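Long-range contacts in viral structural protein 4 (PDB 6TZ0), which binds GTP and associates with the RNA-dependent RNA polymerase of a cytoplasmic polyhedrosis virus, probably assisting transcription as a nucleotide-binding partner: residues T261-E266 against S308-I313; V267-N272 against K291-Y296; D384-W389 against H466-F471. All coordinates share one frame; numbering follows the deposited sequence.

Contact 1 (T261-E266 against S308-I313); sequences TGIYGE and SARSTI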
loop_
_atom_site.group_PDB
_atom_site.type_symbol
_atom_site.label_atom_id
_atom_site.label_comp_id
_atom_site.label_asym_id
_atom_site.label_seq_id
_atom_site.Cartn_x
_atom_site.Cartn_y
_atom_site.Cartn_z
ATOM N N THR B 261 39.264 -19.122 -32.292
ATOM C CA THR B 261 39.064 -18.465 -33.574
ATOM C C THR B 261 37.571 -18.239 -33.754
ATOM O O THR B 261 36.771 -19.146 -33.520
ATOM C CB THR B 261 39.623 -19.301 -34.721
ATOM O OG1 THR B 261 38.909 -20.535 -34.804
ATOM C CG2 THR B 261 41.078 -19.598 -34.482
ATOM N N GLY B 262 37.192 -17.033 -34.140
ATOM C CA GLY B 262 35.797 -16.688 -34.264
ATOM C C GLY B 262 35.387 -16.410 -35.695
ATOM O O GLY B 262 36.203 -16.323 -36.604
ATOM N N ILE B 263 34.076 -16.282 -35.877
ATOM C CA ILE B 263 33.547 -15.779 -37.136
ATOM C C ILE B 263 33.933 -14.320 -37.320
ATOM O O ILE B 263 34.306 -13.893 -38.417
ATOM C CB ILE B 263 32.020 -15.979 -37.176
ATOM C CG1 ILE B 263 31.679 -17.460 -37.095
ATOM C CG2 ILE B 263 31.411 -15.389 -38.424
ATOM C CD1 ILE B 263 32.229 -18.257 -38.232
ATOM N N TYR B 264 33.883 -13.541 -36.246
ATOM C CA TYR B 264 34.079 -12.105 -36.334
ATOM C C TYR B 264 35.435 -11.660 -35.813
ATOM O O TYR B 264 35.705 -10.457 -35.791
ATOM C CB TYR B 264 32.979 -11.378 -35.556
ATOM C CG TYR B 264 31.586 -11.828 -35.912
ATOM C CD1 TYR B 264 31.035 -11.542 -37.148
ATOM C CD2 TYR B 264 30.806 -12.506 -34.991
ATOM C CE1 TYR B 264 29.761 -11.951 -37.470
ATOM C CE2 TYR B 264 29.528 -12.913 -35.299
ATOM C CZ TYR B 264 29.014 -12.634 -36.541
ATOM O OH TYR B 264 27.739 -13.032 -36.857
ATOM N N GLY B 265 36.290 -12.584 -35.390
ATOM C CA GLY B 265 37.541 -12.221 -34.755
ATOM C C GLY B 265 38.098 -13.341 -33.905
ATOM O O GLY B 265 38.209 -14.471 -34.376
ATOM N N GLU B 266 38.466 -13.050 -32.661
ATOM C CA GLU B 266 38.874 -14.081 -31.723
ATOM C C GLU B 266 38.096 -13.922 -30.425
ATOM O O GLU B 266 37.679 -12.820 -30.060
ATOM C CB GLU B 266 40.380 -14.051 -31.447
ATOM C CG GLU B 266 40.866 -12.888 -30.627
ATOM C CD GLU B 266 42.357 -12.941 -30.396
ATOM O OE1 GLU B 266 43.008 -13.844 -30.957
ATOM O OE2 GLU B 266 42.878 -12.098 -29.638
ATOM N N SER B 308 31.831 -20.893 -32.785
ATOM C CA SER B 308 31.098 -21.834 -33.618
ATOM C C SER B 308 31.746 -23.201 -33.492
ATOM O O SER B 308 32.730 -23.378 -32.773
ATOM C CB SER B 308 31.053 -21.373 -35.077
ATOM O OG SER B 308 32.338 -21.377 -35.661
ATOM N N ALA B 309 31.191 -24.175 -34.211
ATOM C CA ALA B 309 31.733 -25.525 -34.196
ATOM C C ALA B 309 33.053 -25.636 -34.945
ATOM O O ALA B 309 33.746 -26.647 -34.795
ATOM C CB ALA B 309 30.718 -26.504 -34.786
ATOM N N ARG B 310 33.416 -24.628 -35.731
ATOM C CA ARG B 310 34.648 -24.615 -36.501
ATOM C C ARG B 310 35.775 -23.893 -35.780
ATOM O O ARG B 310 36.822 -23.645 -36.382
ATOM C CB ARG B 310 34.397 -23.963 -37.856
ATOM C CG ARG B 310 33.412 -24.725 -38.709
ATOM C CD ARG B 310 33.292 -24.112 -40.087
ATOM N NE ARG B 310 32.811 -22.735 -40.029
ATOM C CZ ARG B 310 31.529 -22.388 -39.985
ATOM N NH1 ARG B 310 30.584 -23.318 -39.984
ATOM N NH2 ARG B 310 31.191 -21.109 -39.937
ATOM N N SER B 311 35.587 -23.554 -34.510
ATOM C CA SER B 311 36.592 -22.821 -33.758
ATOM C C SER B 311 37.692 -23.751 -33.276
ATOM O O SER B 311 37.432 -24.876 -32.848
ATOM C CB SER B 311 35.951 -22.129 -32.564
ATOM O OG SER B 311 35.020 -21.159 -32.995
ATOM N N THR B 312 38.929 -23.274 -33.354
ATOM C CA THR B 312 40.093 -23.974 -32.833
ATOM C C THR B 312 40.772 -23.102 -31.789
ATOM O O THR B 312 40.501 -21.907 -31.680
ATOM C CB THR B 312 41.077 -24.332 -33.950
ATOM O OG1 THR B 312 41.573 -23.132 -34.550
ATOM C CG2 THR B 312 40.397 -25.170 -35.012
ATOM N N ILE B 313 41.665 -23.705 -31.019
ATOM C CA ILE B 313 42.315 -23.019 -29.910
ATOM C C ILE B 313 43.569 -22.320 -30.410
ATOM O O ILE B 313 44.428 -22.941 -31.041
ATOM C CB ILE B 313 42.646 -23.999 -28.775
ATOM C CG1 ILE B 313 41.366 -24.526 -28.141
ATOM C CG2 ILE B 313 43.461 -23.323 -27.726
ATOM C CD1 ILE B 313 41.574 -25.639 -27.169
#

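Contact 2 (V267-N272 against K291-Y296); sequences VTMMVN and KKLLFY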
loop_
_atom_site.group_PDB
_atom_site.type_symbol
_atom_site.label_atom_id
_atom_site.label_comp_id
_atom_site.label_asym_id
_atom_site.label_seq_id
_atom_site.Cartn_x
_atom_site.Cartn_y
_atom_site.Cartn_z
ATOM N N VAL B 267 37.891 -15.041 -29.736
ATOM C CA VAL B 267 36.984 -15.127 -28.599
ATOM C C VAL B 267 37.759 -15.645 -27.396
ATOM O O VAL B 267 38.460 -16.655 -27.502
ATOM C CB VAL B 267 35.785 -16.045 -28.913
ATOM C CG1 VAL B 267 34.860 -16.156 -27.724
ATOM C CG2 VAL B 267 35.025 -15.547 -30.125
ATOM N N THR B 268 37.627 -14.970 -26.254
ATOM C CA THR B 268 38.268 -15.405 -25.017
ATOM C C THR B 268 37.265 -16.055 -24.070
ATOM O O THR B 268 36.168 -15.534 -23.855
ATOM C CB THR B 268 38.951 -14.239 -24.305
ATOM O OG1 THR B 268 37.970 -13.267 -23.940
ATOM C CG2 THR B 268 39.969 -13.588 -25.213
ATOM N N MET B 269 37.663 -17.185 -23.485
ATOM C CA MET B 269 36.796 -17.997 -22.640
ATOM C C MET B 269 37.490 -18.331 -21.328
ATOM O O MET B 269 38.577 -18.909 -21.331
ATOM C CB MET B 269 36.414 -19.298 -23.349
ATOM C CG MET B 269 35.458 -20.175 -22.572
ATOM S SD MET B 269 35.166 -21.738 -23.404
ATOM C CE MET B 269 34.125 -21.211 -24.751
ATOM N N MET B 270 36.849 -17.994 -20.212
ATOM C CA MET B 270 37.326 -18.361 -18.884
ATOM C C MET B 270 36.672 -19.668 -18.463
ATOM O O MET B 270 35.452 -19.816 -18.568
ATOM C CB MET B 270 37.016 -17.264 -17.869
ATOM C CG MET B 270 37.746 -15.972 -18.127
ATOM S SD MET B 270 37.247 -14.647 -17.019
ATOM C CE MET B 270 38.031 -15.164 -15.511
ATOM N N VAL B 271 37.483 -20.618 -17.998
ATOM C CA VAL B 271 37.032 -21.963 -17.657
ATOM C C VAL B 271 37.482 -22.281 -16.236
ATOM O O VAL B 271 38.619 -21.984 -15.858
ATOM C CB VAL B 271 37.579 -23.009 -18.661
ATOM C CG1 VAL B 271 37.176 -24.419 -18.290
ATOM C CG2 VAL B 271 37.092 -22.725 -20.052
ATOM N N ASN B 272 36.593 -22.896 -15.449
ATOM C CA ASN B 272 36.880 -23.287 -14.073
ATOM C C ASN B 272 37.465 -24.681 -13.960
ATOM O O ASN B 272 37.211 -25.369 -12.969
ATOM C CB ASN B 272 35.623 -23.201 -13.213
ATOM C CG ASN B 272 35.205 -21.799 -12.950
ATOM O OD1 ASN B 272 34.159 -21.358 -13.397
ATOM N ND2 ASN B 272 36.007 -21.087 -12.199
ATOM N N LYS B 291 31.495 -30.749 -23.663
ATOM C CA LYS B 291 30.603 -30.755 -22.512
ATOM C C LYS B 291 31.266 -30.149 -21.283
ATOM O O LYS B 291 30.594 -29.487 -20.487
ATOM C CB LYS B 291 30.128 -32.180 -22.238
ATOM C CG LYS B 291 29.043 -32.289 -21.189
ATOM C CD LYS B 291 28.634 -33.728 -20.950
ATOM C CE LYS B 291 27.799 -34.266 -22.098
ATOM N NZ LYS B 291 26.464 -33.616 -22.157
ATOM N N LYS B 292 32.580 -30.325 -21.132
ATOM C CA LYS B 292 33.300 -29.678 -20.040
ATOM C C LYS B 292 33.334 -28.168 -20.218
ATOM O O LYS B 292 33.202 -27.419 -19.241
ATOM C CB LYS B 292 34.718 -30.230 -19.950
ATOM C CG LYS B 292 34.809 -31.664 -19.501
ATOM C CD LYS B 292 36.257 -32.086 -19.391
ATOM C CE LYS B 292 36.380 -33.535 -18.981
ATOM N NZ LYS B 292 37.796 -33.961 -18.939
ATOM N N LEU B 293 33.510 -27.708 -21.460
ATOM C CA LEU B 293 33.456 -26.280 -21.753
ATOM C C LEU B 293 32.074 -25.713 -21.470
ATOM O O LEU B 293 31.949 -24.608 -20.937
ATOM C CB LEU B 293 33.829 -26.028 -23.211
ATOM C CG LEU B 293 35.249 -26.287 -23.688
ATOM C CD1 LEU B 293 35.300 -26.111 -25.183
ATOM C CD2 LEU B 293 36.187 -25.326 -23.014
ATOM N N LEU B 294 31.028 -26.450 -21.846
ATOM C CA LEU B 294 29.661 -26.013 -21.590
ATOM C C LEU B 294 29.358 -25.963 -20.100
ATOM O O LEU B 294 28.698 -25.034 -19.626
ATOM C CB LEU B 294 28.679 -26.945 -22.295
ATOM C CG LEU B 294 27.186 -26.667 -22.100
ATOM C CD1 LEU B 294 26.806 -25.352 -22.722
ATOM C CD2 LEU B 294 26.343 -27.787 -22.666
ATOM N N PHE B 295 29.842 -26.943 -19.341
ATOM C CA PHE B 295 29.534 -26.969 -17.921
ATOM C C PHE B 295 30.390 -26.004 -17.117
ATOM O O PHE B 295 29.997 -25.640 -16.008
ATOM C CB PHE B 295 29.700 -28.380 -17.343
ATOM C CG PHE B 295 28.654 -29.372 -17.792
ATOM C CD1 PHE B 295 27.535 -28.971 -18.505
ATOM C CD2 PHE B 295 28.770 -30.706 -17.455
ATOM C CE1 PHE B 295 26.587 -29.882 -18.908
ATOM C CE2 PHE B 295 27.817 -31.620 -17.848
ATOM C CZ PHE B 295 26.725 -31.203 -18.573
ATOM N N TYR B 296 31.545 -25.576 -17.635
ATOM C CA TYR B 296 32.461 -24.794 -16.814
ATOM C C TYR B 296 33.014 -23.535 -17.475
ATOM O O TYR B 296 33.966 -22.959 -16.947
ATOM C CB TYR B 296 33.627 -25.674 -16.350
ATOM C CG TYR B 296 33.184 -26.766 -15.423
ATOM C CD1 TYR B 296 32.913 -26.498 -14.094
ATOM C CD2 TYR B 296 33.004 -28.059 -15.881
ATOM C CE1 TYR B 296 32.490 -27.489 -13.243
ATOM C CE2 TYR B 296 32.580 -29.057 -15.038
ATOM C CZ TYR B 296 32.327 -28.767 -13.721
ATOM O OH TYR B 296 31.906 -29.762 -12.878
#

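Contact 3 (D384-W389 against H466-F471); sequences DAYGRW and HSERNF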
loop_
_atom_site.group_PDB
_atom_site.type_symbol
_atom_site.label_atom_id
_atom_site.label_comp_id
_atom_site.label_asym_id
_atom_site.label_seq_id
_atom_site.Cartn_x
_atom_site.Cartn_y
_atom_site.Cartn_z
ATOM N N ASP B 384 10.172 -27.545 -25.361
ATOM C CA ASP B 384 9.205 -27.867 -26.405
ATOM C C ASP B 384 8.210 -28.918 -25.942
ATOM O O ASP B 384 7.738 -29.717 -26.745
ATOM C CB ASP B 384 9.921 -28.343 -27.664
ATOM C CG ASP B 384 10.674 -27.238 -28.372
ATOM O OD1 ASP B 384 10.245 -26.070 -28.279
ATOM O OD2 ASP B 384 11.692 -27.538 -29.028
ATOM N N ALA B 385 7.863 -28.942 -24.656
ATOM C CA ALA B 385 6.985 -29.989 -24.148
ATOM C C ALA B 385 5.536 -29.755 -24.552
ATOM O O ALA B 385 4.870 -30.663 -25.063
ATOM C CB ALA B 385 7.111 -30.088 -22.630
ATOM N N TYR B 386 5.038 -28.539 -24.328
ATOM C CA TYR B 386 3.676 -28.194 -24.712
ATOM C C TYR B 386 3.492 -28.207 -26.220
ATOM O O TYR B 386 2.418 -28.579 -26.700
ATOM C CB TYR B 386 3.306 -26.827 -24.150
ATOM C CG TYR B 386 1.937 -26.352 -24.558
ATOM C CD1 TYR B 386 0.803 -26.940 -24.039
ATOM C CD2 TYR B 386 1.781 -25.308 -25.459
ATOM C CE1 TYR B 386 -0.451 -26.515 -24.407
ATOM C CE2 TYR B 386 0.529 -24.874 -25.833
ATOM C CZ TYR B 386 -0.581 -25.479 -25.301
ATOM O OH TYR B 386 -1.829 -25.047 -25.667
ATOM N N GLY B 387 4.526 -27.835 -26.975
ATOM C CA GLY B 387 4.417 -27.865 -28.423
ATOM C C GLY B 387 4.325 -29.273 -28.976
ATOM O O GLY B 387 3.478 -29.558 -29.827
ATOM N N ARG B 388 5.171 -30.178 -28.481
ATOM C CA ARG B 388 5.112 -31.560 -28.931
ATOM C C ARG B 388 3.902 -32.297 -28.375
ATOM O O ARG B 388 3.504 -33.318 -28.937
ATOM C CB ARG B 388 6.395 -32.297 -28.549
ATOM C CG ARG B 388 7.643 -31.770 -29.236
ATOM C CD ARG B 388 8.830 -32.652 -28.934
ATOM N NE ARG B 388 10.086 -32.188 -29.504
ATOM C CZ ARG B 388 11.063 -31.637 -28.799
ATOM N NH1 ARG B 388 10.949 -31.521 -27.486
ATOM N NH2 ARG B 388 12.174 -31.248 -29.400
ATOM N N TRP B 389 3.313 -31.805 -27.287
ATOM C CA TRP B 389 2.041 -32.343 -26.821
ATOM C C TRP B 389 0.896 -31.903 -27.725
ATOM O O TRP B 389 0.078 -32.721 -28.160
ATOM C CB TRP B 389 1.785 -31.876 -25.396
ATOM C CG TRP B 389 0.497 -32.338 -24.825
ATOM C CD1 TRP B 389 0.206 -33.576 -24.350
ATOM C CD2 TRP B 389 -0.706 -31.574 -24.719
ATOM N NE1 TRP B 389 -1.093 -33.622 -23.915
ATOM C CE2 TRP B 389 -1.676 -32.405 -24.140
ATOM C CE3 TRP B 389 -1.050 -30.261 -25.045
ATOM C CZ2 TRP B 389 -2.965 -31.967 -23.878
ATOM C CZ3 TRP B 389 -2.328 -29.829 -24.783
ATOM C CH2 TRP B 389 -3.272 -30.678 -24.208
ATOM N N HIS B 466 -7.012 -27.225 -23.909
ATOM C CA HIS B 466 -5.765 -27.319 -24.651
ATOM C C HIS B 466 -4.871 -26.119 -24.413
ATOM O O HIS B 466 -3.868 -25.958 -25.111
ATOM C CB HIS B 466 -6.044 -27.471 -26.142
ATOM C CG HIS B 466 -6.801 -28.712 -26.479
ATOM N ND1 HIS B 466 -8.174 -28.743 -26.567
ATOM C CD2 HIS B 466 -6.382 -29.975 -26.711
ATOM C CE1 HIS B 466 -8.567 -29.967 -26.864
ATOM N NE2 HIS B 466 -7.497 -30.734 -26.957
ATOM N N SER B 467 -5.224 -25.273 -23.452
ATOM C CA SER B 467 -4.428 -24.110 -23.120
ATOM C C SER B 467 -3.118 -24.530 -22.473
ATOM O O SER B 467 -2.977 -25.635 -21.946
ATOM C CB SER B 467 -5.193 -23.190 -22.176
ATOM O OG SER B 467 -4.423 -22.051 -21.856
ATOM N N GLU B 468 -2.146 -23.628 -22.520
ATOM C CA GLU B 468 -0.839 -23.939 -21.964
ATOM C C GLU B 468 -0.842 -23.813 -20.450
ATOM O O GLU B 468 -0.160 -24.586 -19.763
ATOM C CB GLU B 468 0.209 -23.033 -22.608
ATOM C CG GLU B 468 1.639 -23.405 -22.309
ATOM C CD GLU B 468 2.630 -22.537 -23.057
ATOM O OE1 GLU B 468 2.190 -21.681 -23.847
ATOM O OE2 GLU B 468 3.849 -22.704 -22.850
ATOM N N ARG B 469 -1.633 -22.873 -19.928
ATOM C CA ARG B 469 -1.797 -22.715 -18.488
ATOM C C ARG B 469 -2.438 -23.953 -17.873
ATOM O O ARG B 469 -1.966 -24.463 -16.849
ATOM C CB ARG B 469 -2.612 -21.444 -18.228
ATOM C CG ARG B 469 -2.815 -21.009 -16.784
ATOM C CD ARG B 469 -4.200 -21.369 -16.346
ATOM N NE ARG B 469 -4.552 -20.958 -14.992
ATOM C CZ ARG B 469 -5.179 -19.828 -14.687
ATOM N NH1 ARG B 469 -5.523 -18.983 -15.644
ATOM N NH2 ARG B 469 -5.478 -19.552 -13.426
ATOM N N ASN B 470 -3.465 -24.496 -18.530
ATOM C CA ASN B 470 -4.067 -25.740 -18.070
ATOM C C ASN B 470 -3.139 -26.929 -18.266
ATOM O O ASN B 470 -3.205 -27.885 -17.493
ATOM C CB ASN B 470 -5.365 -26.012 -18.813
ATOM C CG ASN B 470 -6.199 -27.080 -18.151
ATOM O OD1 ASN B 470 -5.976 -27.435 -17.001
ATOM N ND2 ASN B 470 -7.120 -27.651 -18.901
ATOM N N PHE B 471 -2.303 -26.902 -19.306
ATOM C CA PHE B 471 -1.331 -27.970 -19.524
ATOM C C PHE B 471 -0.359 -28.079 -18.360
ATOM O O PHE B 471 -0.174 -29.161 -17.792
ATOM C CB PHE B 471 -0.577 -27.728 -20.825
ATOM C CG PHE B 471 0.520 -28.716 -21.083
ATOM C CD1 PHE B 471 0.233 -29.995 -21.503
ATOM C CD2 PHE B 471 1.846 -28.352 -20.921
ATOM C CE1 PHE B 471 1.240 -30.894 -21.749
ATOM C CE2 PHE B 471 2.856 -29.248 -21.163
ATOM C CZ PHE B 471 2.553 -30.517 -21.584
#

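Contact 1 (T261-E266 against S308-I313)
The flat guanidinium of Arg310 meets Ile263 obliquely: CD1, the far end of the isoleucine, comes within 3.5 Å of NH2, and the two side chains run across each other at a slant. The other branch of the same isoleucine, CG2, lies 3.9 Å above one face of the Tyr264 ring, towards its rim. One aliphatic side chain thus serves two flat groups, a charged one across the contact and an aromatic one within its own loop.

Beside it, a small polar network joins the backbones and illustrates how short hydroxyl side chains can link two turns. The carbonyl O of Thr261 receives the hydroxyl of Ser311 (OG to O, 2.7 Å), with the donor almost straight out from the C=O bond. Ser311 OG also accepts from Ser308 N at 3.2 Å, so a single serine hydroxyl links its own type I turn, Ser308 to Ser311, to the neighbouring loop. Thr261 answers with its side chain. Thr261 OG1 sits between the backbone N and the carbonyl carbon (chi1 63°), where it accepts from Thr312 N at 3.1 Å along a nearly straight N-H (167°). The backbone N of Thr261 returns a weak bond to Thr312 O, while Thr261 CG2 rests against Thr312 OG1 at 3.6 Å. Within the first loop, Gly262 N donates to Gly265 O (2.8 Å) and closes the turn.

Residues 262-265 connect the antiparallel strands 255-261 and 266-271 as a beta hairpin, and the bonds of Thr261 lie where strand 313-319 starts to run beside strand 255-261. Gln515 of helix 513-518 touches Ile263, Ser308 and Arg310. At the far end of the hairpin loop, Glu266 O is hydrogen-bonded to Arg595 of the polymerase chain.

Contact 2 (V267-N272 against K291-Y296)
Strand 267-271 and helix 291-296 cross almost perpendicularly, at 80° with their axes 8.6 Å apart at closest, and a backbone bond from Asn272 N to Tyr296 O (3.0 Å) joins the residue after the strand to Tyr296. The same carbonyl oxygen, Tyr296 O, receives a CA-H...O contact from Val271 CA at 3.3 Å, so the last strand residue and the one after it converge on this oxygen.

Leu293 carries the apolar half through one methyl, CD2. Met269 SD touches Leu293 CD2 at 3.8 Å, the two side chains crossing at about a right angle. Val271 divides its branches, with CG2 reaching Leu293 CD2 at 4.0 Å and CG1 approaching Tyr296 CB at 4.2 Å.

The helix thus packs on one face of the antiparallel sheet, in which strand 266-271 lies between 255-261 and 297-299. The last of these follows the helix directly in the chain. Trp260 of strand 255-261 touches both Met269 and Leu293, Leu551 of helix 547-556 covers Tyr296, and Phe362 and Thr365 of helix 359-374 meet Phe295.

Contact 3 (D384-W389 against H466-F471)
Tyr386, Trp389 and Phe471 form an aromatic cluster where the first turns of helices 385-393 and 468-476 meet. Phe471 turns one side of its ring to both aromatic side chains of the other helix, Tyr386 meeting one part of it and Trp389 another. CE1 of Phe471 lies over one face of the Trp389 indole, 3.5 Å from Trp389 CG, with the five-membered ring and the phenyl ring inclined at 40°. Against Tyr386 the inclination is 59°, with CD1 of Tyr386 over a face of the phenylalanine ring, 3.5 Å from Phe471 CG. Both pairs are oblique.

Tyr386 is gripped from a further side. Its CB points from CA toward helix 468-476, and CG, anti to the backbone N (chi1 177°), carries on from it. Glu468 lies over one face of the Tyr386 ring: Glu468 CB is 3.7 Å from the ring centroid, nearly on the normal, and the carboxylate is almost parallel to the ring. This is a CH-pi contact made by the aliphatic part of an acidic side chain. His466 O lies at the ring edge, in its plane, next to Tyr386 OH; the modelled separation is too short for this bond to be more than doubtful. OH also pairs with Gln459 OE1, and one hydroxyl proton cannot serve both oxygens.

Polar atoms around the cluster are bonded outside it: Trp389 NE1 to Ser400 O and His466 NE2 to Val396 O. Ser467 is the N-cap of helix 468-476; Ser467 OG accepts weakly from Arg469 N (3.5 Å) and is also bonded to Asn462 O.

Helix 385-393 follows strand 378-381 and helix 468-476 precedes strand 484-489, neighbours in the parallel sheet that also holds the P-loop strand 347-353. Interhelical packing beside such a sheet is consistent with an alpha/beta fold of the P-loop nucleotide-binding type.

In the fold
Contacts 1 and 2 form one neighbourhood, their centres 14 Å apart. Their first segments adjoin in sequence, and contact 2 is nested inside the loop that contact 1 closes. Both lie at the antiparallel sheet, contact 1 at the hairpin of strands 255-261 and 266-271, contact 2 where helix 290-296 packs on it. Contact 3 lies beside the parallel sheet, its centre 38 Å from that of contact 1 and 34 Å from that of contact 2. No GTP is bound to this chain. Between side chains, Arg310 is about 10 Å from Arg520 of the first GTP site, Leu293 about 11 Å from Ser361 of the second, and Ala385 about 9 Å from Thr360, which serves both.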